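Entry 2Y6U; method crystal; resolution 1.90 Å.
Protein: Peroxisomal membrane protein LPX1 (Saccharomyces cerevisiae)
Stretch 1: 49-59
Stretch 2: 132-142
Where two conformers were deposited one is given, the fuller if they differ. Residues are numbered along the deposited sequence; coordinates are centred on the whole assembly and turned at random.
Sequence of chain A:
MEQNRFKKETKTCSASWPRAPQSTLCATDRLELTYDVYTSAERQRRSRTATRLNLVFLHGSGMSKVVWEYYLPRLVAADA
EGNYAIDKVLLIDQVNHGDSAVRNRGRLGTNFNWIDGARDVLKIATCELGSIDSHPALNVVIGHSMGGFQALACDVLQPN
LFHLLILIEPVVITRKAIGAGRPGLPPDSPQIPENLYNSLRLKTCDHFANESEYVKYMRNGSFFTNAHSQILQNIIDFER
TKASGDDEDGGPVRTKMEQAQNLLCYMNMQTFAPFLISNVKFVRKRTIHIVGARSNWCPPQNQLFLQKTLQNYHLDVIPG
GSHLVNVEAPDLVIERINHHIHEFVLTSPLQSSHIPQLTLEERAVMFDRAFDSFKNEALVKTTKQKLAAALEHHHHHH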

# COMPACT_ATOMS: atom_id res chain seq x y z
N THR A 49 -6.09 -27.53 15.03
CA THR A 49 -7.10 -27.00 14.06
C THR A 49 -7.82 -25.67 14.47
O THR A 49 -8.73 -25.23 13.75
N ALA A 50 -7.45 -25.07 15.60
CA ALA A 50 -8.17 -23.92 16.13
C ALA A 50 -7.77 -22.67 15.34
O ALA A 50 -6.60 -22.35 15.16
N THR A 51 -8.77 -21.95 14.86
CA THR A 51 -8.51 -20.68 14.16
C THR A 51 -8.13 -19.64 15.15
O THR A 51 -8.80 -19.42 16.17
N ARG A 52 -7.06 -18.93 14.86
CA ARG A 52 -6.70 -17.80 15.60
C ARG A 52 -7.50 -16.58 15.04
O ARG A 52 -7.42 -16.29 13.86
N LEU A 53 -8.15 -15.83 15.92
CA LEU A 53 -8.80 -14.58 15.51
C LEU A 53 -7.95 -13.44 15.97
O LEU A 53 -7.54 -13.36 17.13
N ASN A 54 -7.65 -12.56 15.03
CA ASN A 54 -6.92 -11.36 15.34
C ASN A 54 -7.84 -10.15 15.04
O ASN A 54 -8.47 -10.12 13.99
N LEU A 55 -7.87 -9.22 15.95
CA LEU A 55 -8.70 -8.06 15.85
C LEU A 55 -7.92 -6.80 15.89
O LEU A 55 -7.04 -6.65 16.74
N VAL A 56 -8.26 -5.86 15.01
CA VAL A 56 -7.54 -4.61 14.94
C VAL A 56 -8.57 -3.47 15.06
O VAL A 56 -9.49 -3.46 14.32
N PHE A 57 -8.44 -2.63 16.07
CA PHE A 57 -9.48 -1.60 16.32
C PHE A 57 -8.89 -0.21 16.05
O PHE A 57 -7.80 0.10 16.53
N LEU A 58 -9.65 0.58 15.30
CA LEU A 58 -9.24 1.89 14.77
C LEU A 58 -10.19 2.95 15.29
O LEU A 58 -11.41 2.97 14.94
N HIS A 59 -9.68 3.81 16.17
CA HIS A 59 -10.49 4.83 16.78
C HIS A 59 -10.98 5.95 15.81
O HIS A 59 -10.44 6.15 14.72
N ILE A 132 4.53 -16.93 11.01
CA ILE A 132 4.13 -18.27 10.63
C ILE A 132 3.35 -18.90 11.82
O ILE A 132 2.55 -19.82 11.67
N ASP A 133 3.52 -18.26 12.98
CA ASP A 133 2.79 -18.65 14.18
C ASP A 133 1.28 -18.35 14.06
O ASP A 133 0.47 -19.31 14.20
N SER A 134 0.91 -17.08 13.77
CA SER A 134 -0.49 -16.59 13.61
C SER A 134 -1.44 -17.54 12.76
O SER A 134 -2.66 -17.41 12.87
N HIS A 135 -0.91 -18.50 11.99
CA HIS A 135 -1.69 -19.42 11.11
C HIS A 135 -2.32 -20.67 11.82
O HIS A 135 -1.64 -21.33 12.61
N PRO A 136 -3.58 -21.03 11.50
CA PRO A 136 -4.55 -20.44 10.58
C PRO A 136 -5.30 -19.30 11.24
O PRO A 136 -5.85 -19.50 12.33
N ALA A 137 -5.36 -18.15 10.56
CA ALA A 137 -5.78 -16.94 11.21
C ALA A 137 -6.98 -16.40 10.43
O ALA A 137 -7.15 -16.67 9.22
N LEU A 138 -7.82 -15.68 11.15
CA LEU A 138 -8.80 -14.82 10.54
C LEU A 138 -8.67 -13.45 11.21
O LEU A 138 -8.60 -13.36 12.40
N ASN A 139 -8.61 -12.43 10.37
CA ASN A 139 -8.32 -11.13 10.85
C ASN A 139 -9.50 -10.24 10.63
O ASN A 139 -10.06 -10.22 9.51
N VAL A 140 -9.81 -9.45 11.62
CA VAL A 140 -11.00 -8.60 11.61
C VAL A 140 -10.58 -7.17 11.94
O VAL A 140 -9.76 -6.99 12.83
N VAL A 141 -11.02 -6.20 11.15
CA VAL A 141 -10.74 -4.78 11.44
C VAL A 141 -12.04 -4.14 11.82
O VAL A 141 -13.04 -4.39 11.18
N ILE A 142 -12.00 -3.39 12.91
CA ILE A 142 -13.14 -2.74 13.46
C ILE A 142 -12.78 -1.25 13.57
O ILE A 142 -11.79 -0.85 14.21

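Strands 51-58 and 137-142 lie side by side in parallel, joined by a backbone ladder that runs from Arg52 N to Pro136 O (2.9 Å) as far as Leu58 N to Ile142 O (2.8 Å). Because paired residues share a face, side chains meet as neighbours above and below the sheet.

One face is apolar: Leu53, Leu55 and Phe57 lie beside Leu138, Val140 and Ile142, aliphatic and aromatic groups that need no polar partner. Leu53 (m, t) brings CD2 to 3.7 Å from Leu138 CB. Leu55 (m, p) places CG 4.0 Å from Ile142 CD1, while Val140 (t) offers CG2 to Leu55 CD1 at 4.1 Å. Ile142, chi1 m with chi2 near 91°, extends CD1 over the face of the Phe57 ring (m), 3.9 Å from its centroid, a CH-pi contact suited to a flat aromatic surface.

The other face is mixed. Leu58 CD1 meets Val141 CG2 at 3.7 Å, but Asn54 ND2 donates to Asn139 OD1 at 2.9 Å, both residues m. An amide both donates and accepts, so Asn54 OD1 also takes a hydrogen bond from a water (2.6 Å), which accepts one from Ser134 OG (2.6 Å).

Near the start of strand 51-58, Arg52 (chi1 m, chi2 p) is long enough to reach carbonyls in the loop leading into strand 137-142. Its NH2 donates to Asp133 O at a very short 2.3 Å, and His135 O lies over one guanidinium face.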

# COMPACT_ATOMS: atom_id res chain seq x y z
CB THR A 49 -8.24 -28.06 13.76
OG1 THR A 49 -9.14 -28.13 14.88
CG2 THR A 49 -7.67 -29.45 13.42
CB ALA A 50 -7.91 -23.74 17.58
CB THR A 51 -9.76 -20.24 13.39
OG1 THR A 51 -10.15 -21.29 12.54
CG2 THR A 51 -9.54 -19.04 12.55
CB ARG A 52 -5.23 -17.47 15.38
CG ARG A 52 -4.19 -18.08 16.30
CD ARG A 52 -3.80 -19.40 15.84
NE ARG A 52 -2.35 -19.61 15.80
CZ ARG A 52 -1.76 -20.82 15.70
NH1 ARG A 52 -2.49 -21.94 15.65
NH2 ARG A 52 -0.42 -20.90 15.64
CB LEU A 53 -10.21 -14.40 16.08
CG LEU A 53 -11.29 -15.40 15.66
CD1 LEU A 53 -12.52 -15.21 16.52
CD2 LEU A 53 -11.67 -15.23 14.19
CB ASN A 54 -5.65 -11.25 14.45
CG ASN A 54 -4.70 -12.40 14.66
OD1 ASN A 54 -4.39 -12.68 15.81
ND2 ASN A 54 -4.34 -13.13 13.61
CB LEU A 55 -9.70 -8.05 17.01
CG LEU A 55 -10.93 -8.92 16.95
CD1 LEU A 55 -10.81 -10.27 16.48
CD2 LEU A 55 -11.69 -8.91 18.38
CB VAL A 56 -6.77 -4.46 13.64
CG1 VAL A 56 -6.07 -3.08 13.59
CG2 VAL A 56 -5.74 -5.66 13.48
CB PHE A 57 -9.89 -1.58 17.79
CG PHE A 57 -10.80 -2.70 18.21
CD1 PHE A 57 -10.26 -3.92 18.63
CD2 PHE A 57 -12.18 -2.54 18.19
CE1 PHE A 57 -11.11 -4.95 19.03
CE2 PHE A 57 -13.02 -3.56 18.61
CZ PHE A 57 -12.47 -4.77 19.01
CB LEU A 58 -9.20 1.85 13.23
CG LEU A 58 -8.37 0.76 12.57
CD1 LEU A 58 -8.46 0.99 11.01
CD2 LEU A 58 -6.94 0.74 13.17
CB HIS A 59 -9.70 5.55 17.92
CG HIS A 59 -8.47 6.28 17.40
ND1 HIS A 59 -8.56 7.50 16.73
CD2 HIS A 59 -7.16 5.96 17.43
CE1 HIS A 59 -7.33 7.87 16.37
NE2 HIS A 59 -6.47 6.94 16.77
CB ILE A 132 5.41 -19.00 10.22
CG1 ILE A 132 6.02 -18.25 9.00
CG2 ILE A 132 5.21 -20.49 10.00
CD1 ILE A 132 6.48 -16.78 9.33
CB ASP A 133 3.43 -18.03 15.44
CG ASP A 133 4.81 -18.63 15.75
OD1 ASP A 133 5.01 -19.86 15.56
OD2 ASP A 133 5.69 -17.86 16.19
CB SER A 134 -0.53 -15.11 13.08
OG SER A 134 -0.40 -14.03 14.08
CB HIS A 135 -0.74 -19.92 9.98
CG HIS A 135 -1.43 -20.75 8.92
ND1 HIS A 135 -2.19 -20.19 7.91
CD2 HIS A 135 -1.47 -22.09 8.72
CE1 HIS A 135 -2.68 -21.15 7.15
NE2 HIS A 135 -2.25 -22.32 7.61
CB PRO A 136 -5.55 -21.57 10.35
CG PRO A 136 -5.50 -22.37 11.57
CD PRO A 136 -4.14 -22.19 12.20
CB ALA A 137 -4.66 -15.96 11.16
CB LEU A 138 -10.22 -15.34 10.75
CG LEU A 138 -10.58 -16.62 9.94
CD1 LEU A 138 -11.98 -17.21 10.32
CD2 LEU A 138 -10.50 -16.44 8.33
CB ASN A 139 -7.15 -10.60 10.06
CG ASN A 139 -5.84 -11.44 10.21
OD1 ASN A 139 -5.53 -11.94 11.29
ND2 ASN A 139 -5.16 -11.69 9.07
CB VAL A 140 -11.97 -9.02 12.70
CG1 VAL A 140 -13.29 -8.07 12.68
CG2 VAL A 140 -12.26 -10.53 12.63
CB VAL A 141 -10.05 -4.04 10.27
CG1 VAL A 141 -10.89 -4.12 8.97
CG2 VAL A 141 -9.66 -2.54 10.65
CB ILE A 142 -13.57 -3.28 14.85
CG1 ILE A 142 -13.70 -4.81 14.87
CG2 ILE A 142 -14.84 -2.48 15.37
CD1 ILE A 142 -12.42 -5.55 15.27
O HOH W 1 -2.14 -14.04 15.95